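Local coordinates for purine nucleoside phosphorylase (Caulobacter vibrioides, PDB 1XFJ), which probably cleaves purine nucleosides with phosphate, including inosine and S-methyl-5'-thioadenosine, and deaminates adenosine, at residues F25-G30 with W235-R240; K33-S38 with N245-Y250; S38-R43 with Y250-S255. All coordinates share one frame; numbering follows the deposited sequence.

Contact 1. Residues F25-G30 with W235-R240; sequences FTRQGG and WFFSNR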
loop_
_atom_site.group_PDB
_atom_site.type_symbol
_atom_site.label_atom_id
_atom_site.label_comp_id
_atom_site.label_asym_id
_atom_site.label_seq_id
_atom_site.Cartn_x
_atom_site.Cartn_y
_atom_site.Cartn_z
ATOM N N PHE A 25 5.925 -6.289 -2.547
ATOM C CA PHE A 25 6.803 -6.562 -3.672
ATOM C C PHE A 25 7.724 -5.413 -4.041
ATOM O O PHE A 25 7.500 -4.262 -3.654
ATOM C CB PHE A 25 5.964 -6.996 -4.878
ATOM C CG PHE A 25 5.304 -8.329 -4.685
ATOM C CD1 PHE A 25 6.020 -9.503 -4.897
ATOM C CD2 PHE A 25 3.999 -8.413 -4.203
ATOM C CE1 PHE A 25 5.451 -10.747 -4.625
ATOM C CE2 PHE A 25 3.417 -9.650 -3.926
ATOM C CZ PHE A 25 4.147 -10.823 -4.137
ATOM N N THR A 26 8.781 -5.750 -4.776
ATOM C CA THR A 26 9.751 -4.766 -5.227
ATOM C C THR A 26 9.568 -4.580 -6.730
ATOM O O THR A 26 8.607 -5.087 -7.318
ATOM C CB THR A 26 11.206 -5.222 -4.948
ATOM O OG1 THR A 26 11.557 -6.291 -5.836
ATOM C CG2 THR A 26 11.350 -5.700 -3.506
ATOM N N ARG A 27 10.490 -3.853 -7.349
ATOM C CA ARG A 27 10.425 -3.605 -8.782
ATOM C C ARG A 27 11.061 -4.760 -9.554
ATOM O O ARG A 27 10.944 -4.837 -10.773
ATOM C CB ARG A 27 11.161 -2.305 -9.121
ATOM C CG ARG A 27 12.666 -2.384 -8.913
ATOM C CD ARG A 27 13.333 -1.072 -9.276
ATOM N NE ARG A 27 13.044 -0.679 -10.652
ATOM C CZ ARG A 27 13.305 0.524 -11.150
ATOM N NH1 ARG A 27 13.864 1.450 -10.383
ATOM N NH2 ARG A 27 12.999 0.807 -12.411
ATOM N N GLN A 28 11.721 -5.662 -8.835
ATOM C CA GLN A 28 12.406 -6.791 -9.464
ATOM C C GLN A 28 11.593 -8.073 -9.656
ATOM O O GLN A 28 10.666 -8.360 -8.892
ATOM C CB GLN A 28 13.682 -7.110 -8.674
ATOM C CG GLN A 28 14.763 -6.046 -8.802
ATOM C CD GLN A 28 16.053 -6.419 -8.089
ATOM O OE1 GLN A 28 16.388 -7.597 -7.970
ATOM N NE2 GLN A 28 16.791 -5.414 -7.628
ATOM N N GLY A 29 11.944 -8.829 -10.700
ATOM C CA GLY A 29 11.281 -10.092 -10.977
ATOM C C GLY A 29 10.250 -10.120 -12.091
ATOM O O GLY A 29 9.682 -11.179 -12.368
ATOM N N GLY A 30 10.023 -8.979 -12.736
ATOM C CA GLY A 30 9.032 -8.903 -13.801
ATOM C C GLY A 30 9.578 -8.942 -15.217
ATOM O O GLY A 30 10.700 -9.387 -15.448
ATOM N N TRP A 235 15.511 -1.173 -5.639
ATOM C CA TRP A 235 14.366 -2.010 -5.309
ATOM C C TRP A 235 12.968 -1.452 -5.525
ATOM O O TRP A 235 12.018 -2.223 -5.634
ATOM C CB TRP A 235 14.470 -2.449 -3.846
ATOM C CG TRP A 235 15.702 -3.217 -3.535
ATOM C CD1 TRP A 235 16.801 -2.775 -2.854
ATOM C CD2 TRP A 235 15.971 -4.572 -3.898
ATOM N NE1 TRP A 235 17.741 -3.777 -2.768
ATOM C CE2 TRP A 235 17.256 -4.891 -3.403
ATOM C CE3 TRP A 235 15.251 -5.551 -4.595
ATOM C CZ2 TRP A 235 17.836 -6.149 -3.584
ATOM C CZ3 TRP A 235 15.830 -6.803 -4.773
ATOM C CH2 TRP A 235 17.109 -7.089 -4.269
ATOM N N PHE A 236 12.820 -0.133 -5.591
ATOM C CA PHE A 236 11.474 0.424 -5.718
ATOM C C PHE A 236 11.240 1.506 -6.760
ATOM O O PHE A 236 12.139 2.283 -7.082
ATOM C CB PHE A 236 11.037 0.981 -4.358
ATOM C CG PHE A 236 11.220 0.015 -3.221
ATOM C CD1 PHE A 236 10.455 -1.148 -3.145
ATOM C CD2 PHE A 236 12.180 0.250 -2.243
ATOM C CE1 PHE A 236 10.645 -2.064 -2.109
ATOM C CE2 PHE A 236 12.380 -0.660 -1.201
ATOM C CZ PHE A 236 11.611 -1.818 -1.136
ATOM N N PHE A 237 10.015 1.533 -7.285
ATOM C CA PHE A 237 9.594 2.554 -8.236
ATOM C C PHE A 237 9.276 3.736 -7.321
ATOM O O PHE A 237 8.988 3.538 -6.138
ATOM C CB PHE A 237 8.305 2.152 -8.958
ATOM C CG PHE A 237 8.448 0.972 -9.876
ATOM C CD1 PHE A 237 9.350 0.999 -10.934
ATOM C CD2 PHE A 237 7.652 -0.154 -9.702
ATOM C CE1 PHE A 237 9.456 -0.085 -11.807
ATOM C CE2 PHE A 237 7.749 -1.240 -10.566
ATOM C CZ PHE A 237 8.654 -1.205 -11.621
ATOM N N SER A 238 9.310 4.951 -7.854
ATOM C CA SER A 238 9.022 6.137 -7.048
ATOM C C SER A 238 8.470 7.288 -7.880
ATOM O O SER A 238 9.134 7.776 -8.797
ATOM C CB SER A 238 10.288 6.603 -6.327
ATOM O OG SER A 238 10.070 7.842 -5.669
ATOM N N ASN A 239 7.253 7.717 -7.558
ATOM C CA ASN A 239 6.619 8.824 -8.266
ATOM C C ASN A 239 7.446 10.100 -8.103
ATOM O O ASN A 239 7.614 10.875 -9.053
ATOM C CB ASN A 239 5.197 9.036 -7.728
ATOM C CG ASN A 239 4.557 10.319 -8.237
ATOM O OD1 ASN A 239 4.479 10.561 -9.443
ATOM N ND2 ASN A 239 4.091 11.146 -7.314
ATOM N N ARG A 240 7.980 10.319 -6.905
ATOM C CA ARG A 240 8.777 11.518 -6.669
ATOM C C ARG A 240 10.058 11.484 -7.489
ATOM O O ARG A 240 10.460 12.492 -8.069
ATOM C CB ARG A 240 9.099 11.670 -5.177
ATOM C CG ARG A 240 9.906 12.922 -4.825
ATOM C CD ARG A 240 9.318 14.186 -5.456
ATOM N NE ARG A 240 7.929 14.443 -5.070
ATOM C CZ ARG A 240 7.549 14.956 -3.903
ATOM N NH1 ARG A 240 8.449 15.280 -2.983
ATOM N NH2 ARG A 240 6.260 15.154 -3.657
#
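Arg27 N donates to Trp235 O at 2.8 Å where the two backbones meet, their touching parts running 101° apart, so this is a crossing of two loops and not a strand pair. The bond is moderately bent, and its donor is tilted from the carbonyl plane. Thr26 CB and Arg27 CG both also touch Trp235 O.

Arg27 CB lies over the centre of the Phe237 ring, 3.8 Å from the centroid and 13° off the normal, a CH-pi contact. The first torsion of Arg27 puts CG between its own N and carbonyl carbon, against Trp235 O. Farther out the chain bends at chi3, and one face of the guanidinium comes over Phe237 CD1, with NH2 3.7 Å from Phe237 CE1; NH1 is bonded to Glu233 O.

Gln28 lays its amide over one face of the Trp235 indole, the planes only 16° apart. NE2 comes to 3.3 Å from Trp235 CZ3, over the six-membered part of the ring, and its hydrogen bond to Glu234 O helps to fix the amide there. Thr26 OG1 sits in plane at the indole edge and accepts from Gln28 N at 3.1 Å, closing an ST turn.

Segment 25-30 leaves strand 20-25, while 235-240 leads through the N-cap Ser238 into helix 239-244. Phe236 and Phe237 both pack on Leu253 of strand 253-259, and Phe236 also reaches Val9 of strand 8-9. The contact thus joins the entry of that helix to one end of the five-stranded sheet.

Contact 2. Residues K33-S38 with N245-Y250; sequences KGIYDS and NNDGDY
Tyr36 CG stands anti to its carbonyl carbon (chi1 -52°) and Asp249 CG anti to its backbone N (chi1 -168°), and from these positions the phenol and the carboxylate meet. Tyr36 OH donates to Asp249 OD2 at 2.6 Å, a short bond that uses the anti lone pair, on the side away from the other carboxylate oxygen. The side chains cross at about a right angle and their planes are 65° apart. The carboxylate carbon lies in the plane of the phenol ring, at its edge, and OD2 also comes to 3.1 Å from Tyr36 CE1. Farther along the same edge, Tyr250 O is 3.9 Å from CE1.

Both carboxylate oxygens have further partners: OD2 also accepts from Gln46 N, and OD1 forms a salt bridge with Arg252. With its residue buried, the Asp249 carboxylate is therefore held by a phenol, a backbone amide and a cation, which would be expected to favour its charged form.

Ile35 supplies the apolar part. Its CG1 lies 3.6 Å above the centre of the Tyr36 ring, and CD1 continues to 3.7 Å from Asp249 O. The CG2 branch passes Asp247 loosely, 4.1 Å from CG, the two side chains sliding by in opposite directions.

Tyr36 N bonds to Lys33 O and Asp37 N to Gly34 O, the i to i+3 pattern of a short 3-10 turn. Across from it, Asn246 closes helix 239-244 with a Schellman motif before the chain reaches Asp249. The pairing is a surface tie between a 3-10 turn and a post-helix loop, made through a tyrosine-aspartate bond.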
loop_
_atom_site.group_PDB
_atom_site.type_symbol
_atom_site.label_atom_id
_atom_site.label_comp_id
_atom_site.label_asym_id
_atom_site.label_seq_id
_atom_site.Cartn_x
_atom_site.Cartn_y
_atom_site.Cartn_z
ATOM N N LYS A 33 9.878 -3.222 -19.407
ATOM C CA LYS A 33 11.103 -2.563 -19.844
ATOM C C LYS A 33 11.152 -1.071 -19.541
ATOM O O LYS A 33 10.153 -0.464 -19.158
ATOM C CB LYS A 33 11.276 -2.760 -21.355
ATOM C CG LYS A 33 11.251 -4.206 -21.822
ATOM C CD LYS A 33 12.541 -4.928 -21.484
ATOM C CE LYS A 33 12.604 -6.277 -22.183
ATOM N NZ LYS A 33 13.922 -6.942 -21.995
ATOM N N GLY A 34 12.336 -0.494 -19.730
ATOM C CA GLY A 34 12.530 0.928 -19.510
ATOM C C GLY A 34 12.275 1.404 -18.095
ATOM O O GLY A 34 12.748 0.808 -17.126
ATOM N N ILE A 35 11.529 2.496 -17.976
ATOM C CA ILE A 35 11.219 3.055 -16.668
ATOM C C ILE A 35 10.388 2.090 -15.829
ATOM O O ILE A 35 10.337 2.206 -14.605
ATOM C CB ILE A 35 10.450 4.390 -16.795
ATOM C CG1 ILE A 35 9.136 4.171 -17.543
ATOM C CG2 ILE A 35 11.307 5.415 -17.523
ATOM C CD1 ILE A 35 8.217 5.380 -17.527
ATOM N N TYR A 36 9.747 1.131 -16.489
ATOM C CA TYR A 36 8.906 0.158 -15.795
ATOM C C TYR A 36 9.693 -1.094 -15.422
ATOM O O TYR A 36 9.141 -2.033 -14.838
ATOM C CB TYR A 36 7.734 -0.245 -16.695
ATOM C CG TYR A 36 6.952 0.928 -17.239
ATOM C CD1 TYR A 36 6.163 1.712 -16.402
ATOM C CD2 TYR A 36 7.015 1.265 -18.590
ATOM C CE1 TYR A 36 5.456 2.808 -16.895
ATOM C CE2 TYR A 36 6.316 2.353 -19.097
ATOM C CZ TYR A 36 5.540 3.123 -18.246
ATOM O OH TYR A 36 4.861 4.207 -18.754
ATOM N N ASP A 37 10.984 -1.084 -15.746
ATOM C CA ASP A 37 11.885 -2.214 -15.518
ATOM C C ASP A 37 11.425 -3.316 -14.571
ATOM O O ASP A 37 11.517 -3.211 -13.351
ATOM C CB ASP A 37 13.275 -1.705 -15.116
ATOM C CG ASP A 37 14.272 -2.837 -14.874
ATOM O OD1 ASP A 37 14.118 -3.926 -15.470
ATOM O OD2 ASP A 37 15.224 -2.629 -14.092
ATOM N N SER A 38 10.849 -4.381 -15.160
ATOM C CA SER A 38 10.485 -5.644 -14.531
ATOM C C SER A 38 9.059 -5.606 -13.994
ATOM O O SER A 38 8.066 -5.772 -14.707
ATOM C CB SER A 38 11.466 -5.984 -13.408
ATOM O OG SER A 38 11.777 -7.367 -13.402
ATOM N N ASN A 245 13.072 13.303 -12.393
ATOM C CA ASN A 245 13.789 12.856 -13.585
ATOM C C ASN A 245 13.028 13.188 -14.862
ATOM O O ASN A 245 13.477 12.883 -15.967
ATOM C CB ASN A 245 14.048 11.349 -13.516
ATOM C CG ASN A 245 15.073 10.981 -12.458
ATOM O OD1 ASN A 245 14.906 11.293 -11.279
ATOM N ND2 ASN A 245 16.142 10.312 -12.878
ATOM N N ASN A 246 11.872 13.817 -14.701
ATOM C CA ASN A 246 11.039 14.205 -15.829
ATOM C C ASN A 246 10.457 13.029 -16.601
ATOM O O ASN A 246 10.280 13.108 -17.817
ATOM C CB ASN A 246 11.822 15.108 -16.789
ATOM C CG ASN A 246 12.362 16.350 -16.111
ATOM O OD1 ASN A 246 13.440 16.329 -15.518
ATOM N ND2 ASN A 246 11.605 17.439 -16.182
ATOM N N ASP A 247 10.178 11.929 -15.907
ATOM C CA ASP A 247 9.565 10.787 -16.572
ATOM C C ASP A 247 8.080 11.134 -16.538
ATOM O O ASP A 247 7.597 11.703 -15.559
ATOM C CB ASP A 247 9.804 9.479 -15.807
ATOM C CG ASP A 247 11.277 9.128 -15.678
ATOM O OD1 ASP A 247 12.050 9.397 -16.621
ATOM O OD2 ASP A 247 11.660 8.563 -14.629
ATOM N N GLY A 248 7.362 10.811 -17.603
ATOM C CA GLY A 248 5.948 11.130 -17.644
ATOM C C GLY A 248 5.078 10.059 -17.020
ATOM O O GLY A 248 3.856 10.119 -17.109
ATOM N N ASP A 249 5.710 9.082 -16.379
ATOM C CA ASP A 249 4.979 7.990 -15.747
ATOM C C ASP A 249 5.946 7.209 -14.866
ATOM O O ASP A 249 7.126 7.541 -14.785
ATOM C CB ASP A 249 4.380 7.084 -16.831
ATOM C CG ASP A 249 3.371 6.091 -16.285
ATOM O OD1 ASP A 249 2.706 6.393 -15.272
ATOM O OD2 ASP A 249 3.225 5.008 -16.890
ATOM N N TYR A 250 5.446 6.172 -14.206
ATOM C CA TYR A 250 6.287 5.364 -13.334
ATOM C C TYR A 250 5.658 4.002 -13.102
ATOM O O TYR A 250 4.452 3.829 -13.278
ATOM C CB TYR A 250 6.486 6.077 -11.995
ATOM C CG TYR A 250 5.210 6.673 -11.445
ATOM C CD1 TYR A 250 4.338 5.920 -10.661
ATOM C CD2 TYR A 250 4.846 7.981 -11.764
ATOM C CE1 TYR A 250 3.125 6.458 -10.211
ATOM C CE2 TYR A 250 3.648 8.523 -11.324
ATOM C CZ TYR A 250 2.791 7.762 -10.552
ATOM O OH TYR A 250 1.601 8.315 -10.137
#

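Contact 3. Residues S38-R43 with Y250-S255; sequences SLNVGR and YGRLLS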
loop_
_atom_site.group_PDB
_atom_site.type_symbol
_atom_site.label_atom_id
_atom_site.label_comp_id
_atom_site.label_asym_id
_atom_site.label_seq_id
_atom_site.Cartn_x
_atom_site.Cartn_y
_atom_site.Cartn_z
ATOM N N SER A 38 10.849 -4.381 -15.160
ATOM C CA SER A 38 10.485 -5.644 -14.531
ATOM C C SER A 38 9.059 -5.606 -13.994
ATOM O O SER A 38 8.066 -5.772 -14.707
ATOM C CB SER A 38 11.466 -5.984 -13.408
ATOM O OG SER A 38 11.777 -7.367 -13.402
ATOM N N LEU A 39 8.912 -5.603 -12.633
ATOM C CA LEU A 39 7.614 -5.824 -11.990
ATOM C C LEU A 39 6.585 -4.715 -11.805
ATOM O O LEU A 39 6.175 -4.415 -10.681
ATOM C CB LEU A 39 7.849 -6.518 -10.648
ATOM C CG LEU A 39 6.754 -7.482 -10.186
ATOM C CD1 LEU A 39 6.642 -8.646 -11.163
ATOM C CD2 LEU A 39 7.095 -7.994 -8.793
ATOM N N ASN A 40 6.123 -4.154 -12.915
ATOM C CA ASN A 40 5.119 -3.099 -12.886
ATOM C C ASN A 40 3.713 -3.695 -12.965
ATOM O O ASN A 40 3.376 -4.384 -13.932
ATOM C CB ASN A 40 5.350 -2.140 -14.056
ATOM C CG ASN A 40 4.215 -1.157 -14.235
ATOM O OD1 ASN A 40 3.658 -0.651 -13.259
ATOM N ND2 ASN A 40 3.875 -0.867 -15.489
ATOM N N VAL A 41 2.889 -3.418 -11.956
ATOM C CA VAL A 41 1.528 -3.953 -11.923
ATOM C C VAL A 41 0.454 -2.914 -12.252
ATOM O O VAL A 41 -0.743 -3.206 -12.173
ATOM C CB VAL A 41 1.203 -4.568 -10.537
ATOM C CG1 VAL A 41 2.160 -5.715 -10.235
ATOM C CG2 VAL A 41 1.288 -3.501 -9.455
ATOM N N GLY A 42 0.882 -1.716 -12.640
ATOM C CA GLY A 42 -0.054 -0.649 -12.961
ATOM C C GLY A 42 -0.854 -0.778 -14.246
ATOM O O GLY A 42 -0.362 -0.466 -15.334
ATOM N N ARG A 43 -2.100 -1.229 -14.127
ATOM C CA ARG A 43 -2.962 -1.373 -15.296
ATOM C C ARG A 43 -3.328 -0.007 -15.882
ATOM O O ARG A 43 -3.708 0.100 -17.051
ATOM C CB ARG A 43 -4.236 -2.134 -14.916
ATOM C CG ARG A 43 -4.065 -3.641 -14.887
ATOM C CD ARG A 43 -5.332 -4.322 -14.408
ATOM N NE ARG A 43 -5.309 -5.761 -14.652
ATOM C CZ ARG A 43 -6.268 -6.595 -14.265
ATOM N NH1 ARG A 43 -7.323 -6.130 -13.608
ATOM N NH2 ARG A 43 -6.181 -7.889 -14.549
ATOM N N TYR A 250 5.446 6.172 -14.206
ATOM C CA TYR A 250 6.287 5.364 -13.334
ATOM C C TYR A 250 5.658 4.002 -13.102
ATOM O O TYR A 250 4.452 3.829 -13.278
ATOM C CB TYR A 250 6.486 6.077 -11.995
ATOM C CG TYR A 250 5.210 6.673 -11.445
ATOM C CD1 TYR A 250 4.338 5.920 -10.661
ATOM C CD2 TYR A 250 4.846 7.981 -11.764
ATOM C CE1 TYR A 250 3.125 6.458 -10.211
ATOM C CE2 TYR A 250 3.648 8.523 -11.324
ATOM C CZ TYR A 250 2.791 7.762 -10.552
ATOM O OH TYR A 250 1.601 8.315 -10.137
ATOM N N GLY A 251 6.488 3.037 -12.722
ATOM C CA GLY A 251 5.992 1.703 -12.452
ATOM C C GLY A 251 5.283 1.712 -11.112
ATOM O O GLY A 251 5.515 2.609 -10.297
ATOM N N ARG A 252 4.419 0.725 -10.888
ATOM C CA ARG A 252 3.670 0.624 -9.640
ATOM C C ARG A 252 4.019 -0.672 -8.913
ATOM O O ARG A 252 4.074 -1.743 -9.521
ATOM C CB ARG A 252 2.158 0.652 -9.914
ATOM C CG ARG A 252 1.724 1.644 -10.991
ATOM C CD ARG A 252 2.183 3.060 -10.684
ATOM N NE ARG A 252 1.992 3.938 -11.835
ATOM C CZ ARG A 252 0.807 4.335 -12.289
ATOM N NH1 ARG A 252 -0.304 3.938 -11.681
ATOM N NH2 ARG A 252 0.735 5.116 -13.359
ATOM N N LEU A 253 4.251 -0.560 -7.609
ATOM C CA LEU A 253 4.585 -1.706 -6.771
ATOM C C LEU A 253 3.317 -2.284 -6.164
ATOM O O LEU A 253 2.416 -1.544 -5.781
ATOM C CB LEU A 253 5.490 -1.268 -5.627
ATOM C CG LEU A 253 6.798 -0.586 -6.003
ATOM C CD1 LEU A 253 7.338 0.179 -4.795
ATOM C CD2 LEU A 253 7.788 -1.643 -6.473
ATOM N N LEU A 254 3.256 -3.605 -6.055
ATOM C CA LEU A 254 2.091 -4.235 -5.458
ATOM C C LEU A 254 2.427 -4.720 -4.055
ATOM O O LEU A 254 3.557 -5.110 -3.779
ATOM C CB LEU A 254 1.629 -5.432 -6.291
ATOM C CG LEU A 254 0.271 -5.990 -5.847
ATOM C CD1 LEU A 254 -0.816 -5.015 -6.256
ATOM C CD2 LEU A 254 0.015 -7.345 -6.475
ATOM N N SER A 255 1.440 -4.668 -3.168
ATOM C CA SER A 255 1.583 -5.151 -1.801
ATOM C C SER A 255 0.299 -5.938 -1.624
ATOM O O SER A 255 -0.774 -5.436 -1.943
ATOM C CB SER A 255 1.649 -3.995 -0.804
ATOM O OG SER A 255 2.819 -3.221 -1.004
HETATM O O HOH W 1 5.674 -4.742 -7.747
#
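Asn40 OD1 accepts from Arg252 N at 2.8 Å, and Val41 N returns a bond to Arg252 O at 3.2 Å, so one residue of 250-255 is gripped through both its amide and its carbonyl. The second bond is nearly straight, with an N-H...O angle of 173°; the first is bent to 156°, its donor tilted from the amide plane of Asn40.

That same OD1 takes Gly42 N at 3.0 Å, closing an Asx turn. The two donors reach it from opposite faces of the amide plane, Gly42 N standing well above it. Asn40 CG is anti to the backbone N (chi1 170°), and OD1 also touches Gly251 CA. ND2 is bonded to both Asp47 OD2 and Ser45 OG, which fixes the rotation of the amide and leaves OD1 facing the two backbone donors.

Gly42 lets the Arg252 chain pass close by: its CA is 3.5 Å from Arg252 CG. A bend at chi2 turns CD aside, and NE beyond it bonds to Tyr250 O, 2.9 Å away and above that carbonyl's plane.

On the apolar side Val41 CG2 meets Leu254 CB at 3.7 Å, the side chains crossing at about a right angle. Beside them a water donates to Leu39 O and accepts from Leu254 N at 3.2 Å, linking two backbone groups that do not bond directly. Leu39 is itself the centre of an inverse gamma turn.

Val41 and Leu254 also share Ile59 of helix 49-62 and Met110 of strand 106-111. The loop 38-43 is thereby wedged between that helix and the start of strand 253-259, whose backbone pairs with Phe25 of strand 20-25 and with strand 106-111.

In the fold
All three contacts bind the long loop between strand 20-25 and helix 49-62 to the chain's last part, from before helix 239-244 into strand 253-259. Contact 3 is buried, its centre about 12 Å from the centre of the chain; contact 1 is partly buried; contact 2 lies at the surface, its centre about 20 Å from it. The chemistry shifts accordingly: amide-to-backbone bonds and aliphatic packing in contact 3, aromatic faces under polar chains in contact 1, and a phenol-carboxylate bond in contact 2. Contacts 1 and 3 are joined by backbone pairs, Arg27 O with Leu39 N and Phe25 N with Leu254 O. Contacts 2 and 3 share Ser38 and Tyr250, and Tyr36 packs on Gly251.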